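Local structure of dextranase (Pseudarthrobacter oxydans, 6NZS) at residues 420-434 and 468-482. The protein catalyses the endohydrolysis of (1->6)-alpha-D-glucosidic linkages in dextran. Sequence-based numbering, arbitrary orientation.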
loop_
_atom_site.group_PDB
_atom_site.type_symbol
_atom_site.label_atom_id
_atom_site.label_comp_id
_atom_site.label_asym_id
_atom_site.label_seq_id
_atom_site.Cartn_x
_atom_site.Cartn_y
_atom_site.Cartn_z
ATOM N N PRO A 420 -0.989 7.069 22.463
ATOM C CA PRO A 420 -1.061 5.862 23.293
ATOM C C PRO A 420 -2.205 4.978 22.813
ATOM O O PRO A 420 -3.243 5.468 22.363
ATOM C CB PRO A 420 -1.339 6.413 24.701
ATOM C CG PRO A 420 -0.850 7.822 24.658
ATOM C CD PRO A 420 -1.119 8.300 23.265
ATOM N N ARG A 421 -2.000 3.660 22.881
ATOM C CA ARG A 421 -2.984 2.708 22.383
ATOM C C ARG A 421 -3.039 1.493 23.297
ATOM O O ARG A 421 -2.079 1.182 24.006
ATOM C CB ARG A 421 -2.664 2.254 20.947
ATOM C CG ARG A 421 -2.681 3.382 19.939
ATOM C CD ARG A 421 -2.333 2.901 18.526
ATOM N NE ARG A 421 -2.047 4.024 17.633
ATOM C CZ ARG A 421 -2.974 4.782 17.054
ATOM N NH1 ARG A 421 -4.270 4.542 17.260
ATOM N NH2 ARG A 421 -2.610 5.784 16.266
ATOM N N ASN A 422 -4.190 0.809 23.264
ATOM C CA ASN A 422 -4.381 -0.490 23.902
ATOM C C ASN A 422 -4.530 -1.522 22.788
ATOM O O ASN A 422 -5.545 -1.536 22.083
ATOM C CB ASN A 422 -5.616 -0.475 24.801
ATOM C CG ASN A 422 -5.373 0.253 26.103
ATOM O OD1 ASN A 422 -4.352 0.063 26.755
ATOM N ND2 ASN A 422 -6.323 1.103 26.490
ATOM N N ILE A 423 -3.514 -2.370 22.623
ATOM C CA ILE A 423 -3.460 -3.347 21.541
ATOM C C ILE A 423 -2.970 -4.673 22.100
ATOM O O ILE A 423 -2.002 -4.712 22.868
ATOM C CB ILE A 423 -2.501 -2.889 20.423
ATOM C CG1 ILE A 423 -2.957 -1.560 19.829
ATOM C CG2 ILE A 423 -2.392 -3.963 19.350
ATOM C CD1 ILE A 423 -1.939 -0.953 18.873
ATOM N N ASP A 424 -3.610 -5.763 21.674
ATOM C CA ASP A 424 -3.214 -7.114 22.045
ATOM C C ASP A 424 -3.483 -8.036 20.860
ATOM O O ASP A 424 -4.511 -7.907 20.194
ATOM C CB ASP A 424 -4.048 -7.559 23.260
ATOM C CG ASP A 424 -3.550 -8.847 23.919
ATOM O OD1 ASP A 424 -2.518 -9.426 23.540
ATOM O OD2 ASP A 424 -4.233 -9.286 24.875
ATOM N N ASN A 425 -2.547 -8.950 20.594
ATOM C CA ASN A 425 -2.765 -10.080 19.689
ATOM C C ASN A 425 -2.801 -9.656 18.224
ATOM O O ASN A 425 -3.845 -9.711 17.567
ATOM C CB ASN A 425 -4.018 -10.889 20.066
ATOM C CG ASN A 425 -4.193 -12.129 19.208
ATOM O OD1 ASN A 425 -3.220 -12.800 18.861
ATOM N ND2 ASN A 425 -5.436 -12.431 18.847
ATOM N N VAL A 426 -1.647 -9.262 17.701
ATOM C CA VAL A 426 -1.502 -8.849 16.310
ATOM C C VAL A 426 -0.482 -9.768 15.650
ATOM O O VAL A 426 0.584 -10.030 16.222
ATOM C CB VAL A 426 -1.060 -7.379 16.228
ATOM C CG1 VAL A 426 -0.687 -7.006 14.807
ATOM C CG2 VAL A 426 -2.168 -6.471 16.749
ATOM N N ASN A 427 -0.802 -10.252 14.449
ATOM C CA ASN A 427 0.070 -11.176 13.734
ATOM C C ASN A 427 0.153 -10.741 12.282
ATOM O O ASN A 427 -0.862 -10.730 11.582
ATOM C CB ASN A 427 -0.466 -12.609 13.818
ATOM C CG ASN A 427 -0.351 -13.194 15.214
ATOM O OD1 ASN A 427 -1.306 -13.152 16.007
ATOM N ND2 ASN A 427 0.816 -13.743 15.524
ATOM N N VAL A 428 1.359 -10.418 11.823
ATOM C CA VAL A 428 1.594 -9.964 10.452
ATOM C C VAL A 428 2.686 -10.835 9.846
ATOM O O VAL A 428 3.844 -10.772 10.280
ATOM C CB VAL A 428 2.010 -8.484 10.406
ATOM C CG1 VAL A 428 2.299 -8.036 8.967
ATOM C CG2 VAL A 428 0.969 -7.591 11.050
ATOM N N THR A 429 2.337 -11.613 8.824
ATOM C CA THR A 429 3.262 -12.580 8.251
ATOM C C THR A 429 3.467 -12.337 6.758
ATOM O O THR A 429 2.553 -11.922 6.039
ATOM C CB THR A 429 2.787 -14.022 8.501
ATOM O OG1 THR A 429 1.446 -14.176 8.018
ATOM C CG2 THR A 429 2.830 -14.340 9.993
ATOM N N ASN A 430 4.691 -12.594 6.295
ATOM C CA ASN A 430 5.000 -12.662 4.863
ATOM C C ASN A 430 4.762 -11.328 4.154
ATOM O O ASN A 430 3.967 -11.213 3.218
ATOM C CB ASN A 430 4.274 -13.833 4.196
ATOM C CG ASN A 430 4.707 -15.144 4.783
ATOM O OD1 ASN A 430 5.903 -15.401 4.895
ATOM N ND2 ASN A 430 3.752 -15.944 5.238
ATOM N N THR A 431 5.482 -10.322 4.634
ATOM C CA THR A 431 5.482 -8.980 4.059
ATOM C C THR A 431 6.736 -8.838 3.218
ATOM O O THR A 431 7.829 -9.186 3.674
ATOM C CB THR A 431 5.519 -7.937 5.181
ATOM O OG1 THR A 431 4.456 -8.181 6.118
ATOM C CG2 THR A 431 5.398 -6.526 4.615
ATOM N N THR A 432 6.587 -8.345 1.989
ATOM C CA THR A 432 7.739 -8.029 1.155
ATOM C C THR A 432 7.654 -6.568 0.754
ATOM O O THR A 432 6.739 -6.173 0.021
ATOM C CB THR A 432 7.817 -8.922 -0.078
ATOM O OG1 THR A 432 7.770 -10.298 0.324
ATOM C CG2 THR A 432 9.117 -8.697 -0.815
ATOM N N VAL A 433 8.618 -5.776 1.219
ATOM C CA VAL A 433 8.743 -4.380 0.824
ATOM C C VAL A 433 9.687 -4.377 -0.372
ATOM O O VAL A 433 10.908 -4.422 -0.217
ATOM C CB VAL A 433 9.269 -3.523 1.975
ATOM C CG1 VAL A 433 9.241 -2.034 1.620
ATOM C CG2 VAL A 433 8.438 -3.781 3.256
ATOM N N ILE A 434 9.109 -4.382 -1.577
ATOM C CA ILE A 434 9.914 -4.590 -2.775
ATOM C C ILE A 434 10.723 -3.351 -3.132
ATOM O O ILE A 434 11.778 -3.466 -3.765
ATOM C CB ILE A 434 9.078 -5.100 -3.970
ATOM C CG1 ILE A 434 7.902 -4.173 -4.292
ATOM C CG2 ILE A 434 8.612 -6.547 -3.740
ATOM C CD1 ILE A 434 7.284 -4.471 -5.679
ATOM N N ASN A 468 -0.818 4.042 31.511
ATOM C CA ASN A 468 -2.010 3.244 31.756
ATOM C C ASN A 468 -2.578 2.626 30.488
ATOM O O ASN A 468 -3.712 2.144 30.505
ATOM C CB ASN A 468 -3.069 4.071 32.489
ATOM C CG ASN A 468 -2.585 4.563 33.837
ATOM O OD1 ASN A 468 -1.875 3.852 34.549
ATOM N ND2 ASN A 468 -2.963 5.783 34.195
ATOM N N THR A 469 -1.816 2.629 29.393
ATOM C CA THR A 469 -2.172 1.923 28.172
ATOM C C THR A 469 -1.064 0.925 27.857
ATOM O O THR A 469 0.081 1.097 28.285
ATOM C CB THR A 469 -2.361 2.896 26.999
ATOM O OG1 THR A 469 -1.137 3.600 26.752
ATOM C CG2 THR A 469 -3.463 3.909 27.310
ATOM N N THR A 470 -1.418 -0.133 27.121
ATOM C CA THR A 470 -0.475 -1.207 26.827
ATOM C C THR A 470 -0.622 -1.674 25.386
ATOM O O THR A 470 -1.730 -1.992 24.942
ATOM C CB THR A 470 -0.682 -2.395 27.771
ATOM O OG1 THR A 470 -0.577 -1.942 29.125
ATOM C CG2 THR A 470 0.379 -3.446 27.537
ATOM N N VAL A 471 0.503 -1.723 24.676
ATOM C CA VAL A 471 0.622 -2.362 23.369
ATOM C C VAL A 471 1.405 -3.651 23.587
ATOM O O VAL A 471 2.561 -3.609 24.032
ATOM C CB VAL A 471 1.342 -1.434 22.377
ATOM C CG1 VAL A 471 1.672 -2.170 21.084
ATOM C CG2 VAL A 471 0.495 -0.199 22.116
ATOM N N LYS A 472 0.793 -4.798 23.290
ATOM C CA LYS A 472 1.452 -6.056 23.620
ATOM C C LYS A 472 1.108 -7.163 22.632
ATOM O O LYS A 472 0.085 -7.128 21.942
ATOM C CB LYS A 472 1.125 -6.500 25.053
ATOM C CG LYS A 472 -0.345 -6.791 25.280
ATOM C CD LYS A 472 -0.592 -7.200 26.724
ATOM C CE LYS A 472 -2.045 -7.576 26.932
ATOM N NZ LYS A 472 -2.321 -7.835 28.371
ATOM N N ASN A 473 1.988 -8.167 22.591
ATOM C CA ASN A 473 1.727 -9.410 21.874
ATOM C C ASN A 473 1.500 -9.156 20.386
ATOM O O ASN A 473 0.482 -9.537 19.810
ATOM C CB ASN A 473 0.567 -10.179 22.510
ATOM C CG ASN A 473 0.864 -10.593 23.935
ATOM O OD1 ASN A 473 1.984 -10.996 24.254
ATOM N ND2 ASN A 473 -0.135 -10.482 24.805
ATOM N N MET A 474 2.472 -8.496 19.767
ATOM C CA MET A 474 2.459 -8.230 18.336
ATOM C C MET A 474 3.631 -8.976 17.731
ATOM O O MET A 474 4.774 -8.801 18.172
ATOM C CB MET A 474 2.574 -6.734 18.053
ATOM C CG MET A 474 1.548 -5.900 18.789
ATOM S SD MET A 474 1.148 -4.386 17.903
ATOM C CE MET A 474 2.734 -3.581 17.907
ATOM N N ARG A 475 3.347 -9.814 16.742
ATOM C CA ARG A 475 4.354 -10.636 16.088
ATOM C C ARG A 475 4.391 -10.314 14.602
ATOM O O ARG A 475 3.357 -10.335 13.925
ATOM C CB ARG A 475 4.062 -12.127 16.287
ATOM C CG ARG A 475 5.113 -13.052 15.680
ATOM C CD ARG A 475 4.886 -14.493 16.128
ATOM N NE ARG A 475 5.915 -15.406 15.637
ATOM C CZ ARG A 475 6.943 -15.842 16.360
ATOM N NH1 ARG A 475 7.087 -15.448 17.620
ATOM N NH2 ARG A 475 7.830 -16.678 15.825
ATOM N N PHE A 476 5.583 -10.010 14.103
ATOM C CA PHE A 476 5.816 -9.729 12.691
ATOM C C PHE A 476 6.824 -10.767 12.224
ATOM O O PHE A 476 7.979 -10.741 12.659
ATOM C CB PHE A 476 6.396 -8.324 12.515
ATOM C CG PHE A 476 5.547 -7.238 13.102
ATOM C CD1 PHE A 476 5.719 -6.837 14.414
ATOM C CD2 PHE A 476 4.572 -6.616 12.343
ATOM C CE1 PHE A 476 4.930 -5.832 14.965
ATOM C CE2 PHE A 476 3.779 -5.625 12.882
ATOM C CZ PHE A 476 3.951 -5.226 14.188
ATOM N N GLU A 477 6.407 -11.679 11.352
ATOM C CA GLU A 477 7.273 -12.771 10.917
ATOM C C GLU A 477 7.417 -12.740 9.407
ATOM O O GLU A 477 6.415 -12.829 8.685
ATOM C CB GLU A 477 6.745 -14.135 11.373
ATOM C CG GLU A 477 7.609 -15.278 10.869
ATOM C CD GLU A 477 7.455 -16.562 11.658
ATOM O OE1 GLU A 477 6.725 -16.562 12.670
ATOM O OE2 GLU A 477 8.079 -17.568 11.259
ATOM N N ASN A 478 8.671 -12.649 8.945
ATOM C CA ASN A 478 9.059 -12.548 7.541
ATOM C C ASN A 478 8.725 -11.166 7.000
ATOM O O ASN A 478 7.608 -10.919 6.539
ATOM C CB ASN A 478 8.470 -13.676 6.681
ATOM C CG ASN A 478 8.821 -15.046 7.208
ATOM O OD1 ASN A 478 9.871 -15.235 7.821
ATOM N ND2 ASN A 478 7.940 -16.010 6.983
ATOM N N ILE A 479 9.687 -10.253 7.085
ATOM C CA ILE A 479 9.595 -8.941 6.457
ATOM C C ILE A 479 10.822 -8.832 5.571
ATOM O O ILE A 479 11.934 -8.582 6.055
ATOM C CB ILE A 479 9.545 -7.792 7.466
ATOM C CG1 ILE A 479 8.439 -7.992 8.511
ATOM C CG2 ILE A 479 9.343 -6.479 6.712
ATOM C CD1 ILE A 479 8.467 -6.936 9.619
ATOM N N THR A 480 10.633 -9.034 4.274
ATOM C CA THR A 480 11.721 -9.018 3.312
ATOM C C THR A 480 11.790 -7.636 2.681
ATOM O O THR A 480 10.817 -7.178 2.074
ATOM C CB THR A 480 11.470 -10.092 2.255
ATOM O OG1 THR A 480 11.490 -11.384 2.888
ATOM C CG2 THR A 480 12.533 -10.042 1.172
ATOM N N VAL A 481 12.923 -6.961 2.853
ATOM C CA VAL A 481 13.121 -5.608 2.341
ATOM C C VAL A 481 14.177 -5.687 1.250
ATOM O O VAL A 481 15.341 -6.021 1.511
ATOM C CB VAL A 481 13.536 -4.634 3.448
ATOM C CG1 VAL A 481 13.678 -3.225 2.888
ATOM C CG2 VAL A 481 12.512 -4.670 4.586
ATOM N N GLU A 482 13.764 -5.413 0.022
ATOM C CA GLU A 482 14.639 -5.597 -1.133
ATOM C C GLU A 482 15.326 -4.289 -1.507
ATOM O O GLU A 482 14.737 -3.209 -1.392
ATOM C CB GLU A 482 13.843 -6.142 -2.322
ATOM C CG GLU A 482 13.128 -7.460 -1.993
ATOM C CD GLU A 482 12.928 -8.351 -3.200
ATOM O OE1 GLU A 482 13.787 -8.361 -4.108
ATOM O OE2 GLU A 482 11.912 -9.064 -3.234
HETATM O O HOH W 1 -6.085 2.294 29.359
HETATM O O HOH W 2 5.494 -9.729 8.111
HETATM O O HOH W 3 8.899 -11.860 3.652
HETATM O O HOH W 4 12.515 -1.949 -0.386
#
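Thr-469 sets its CB against Asn-422 OD1, and the next amide, Thr-470 N, donates to that same OD1 at 3.0 Å. Ile-423 pairs with Val-471 as 468-482 runs parallel to 420-434. Lys-472 lays its CE 3.5 Å from Asp-424 OD2, but its NZ stays beyond salt-bridge distance. Asn-473 ND2 reaches the syn side of Asp-424 OD1 at 2.9 Å. The oxygen lies in the amide plane, but the amide comes from 32° out of the carboxylate plane. Asp-424 CG lies anti to the backbone N (chi1 -169°), which swings the carboxylate to this amide. Were Asp-424 an alanine, Asn-473 ND2 would probably lose this acceptor and Lys-472 the negative charge near it. Met-474 rests its SD 3.8 Å from Ile-423 CG2 and its CG beside Val-426 CB. The two strands belong to neighbouring coils of a right-handed parallel beta-helix, the fold of this family, with apolar side chains stacked inside. On the other face, Arg-475 binds Glu-477 OE1 through NE, at the guanidinium edge. Phe-476 brings CD2 to 3.7 Å from Val-428 CB, at an oblique angle. Asn-478 ND2 donates to Asn-430 OD1 at 3.0 Å, tilted 34° from the carbonyl plane. This amide-to-amide bond joins equivalent positions of neighbouring coils, while Asn-430 ND2 binds Asp-401. Finally, Glu-482 N donates to Val-433 O at 3.0 Å.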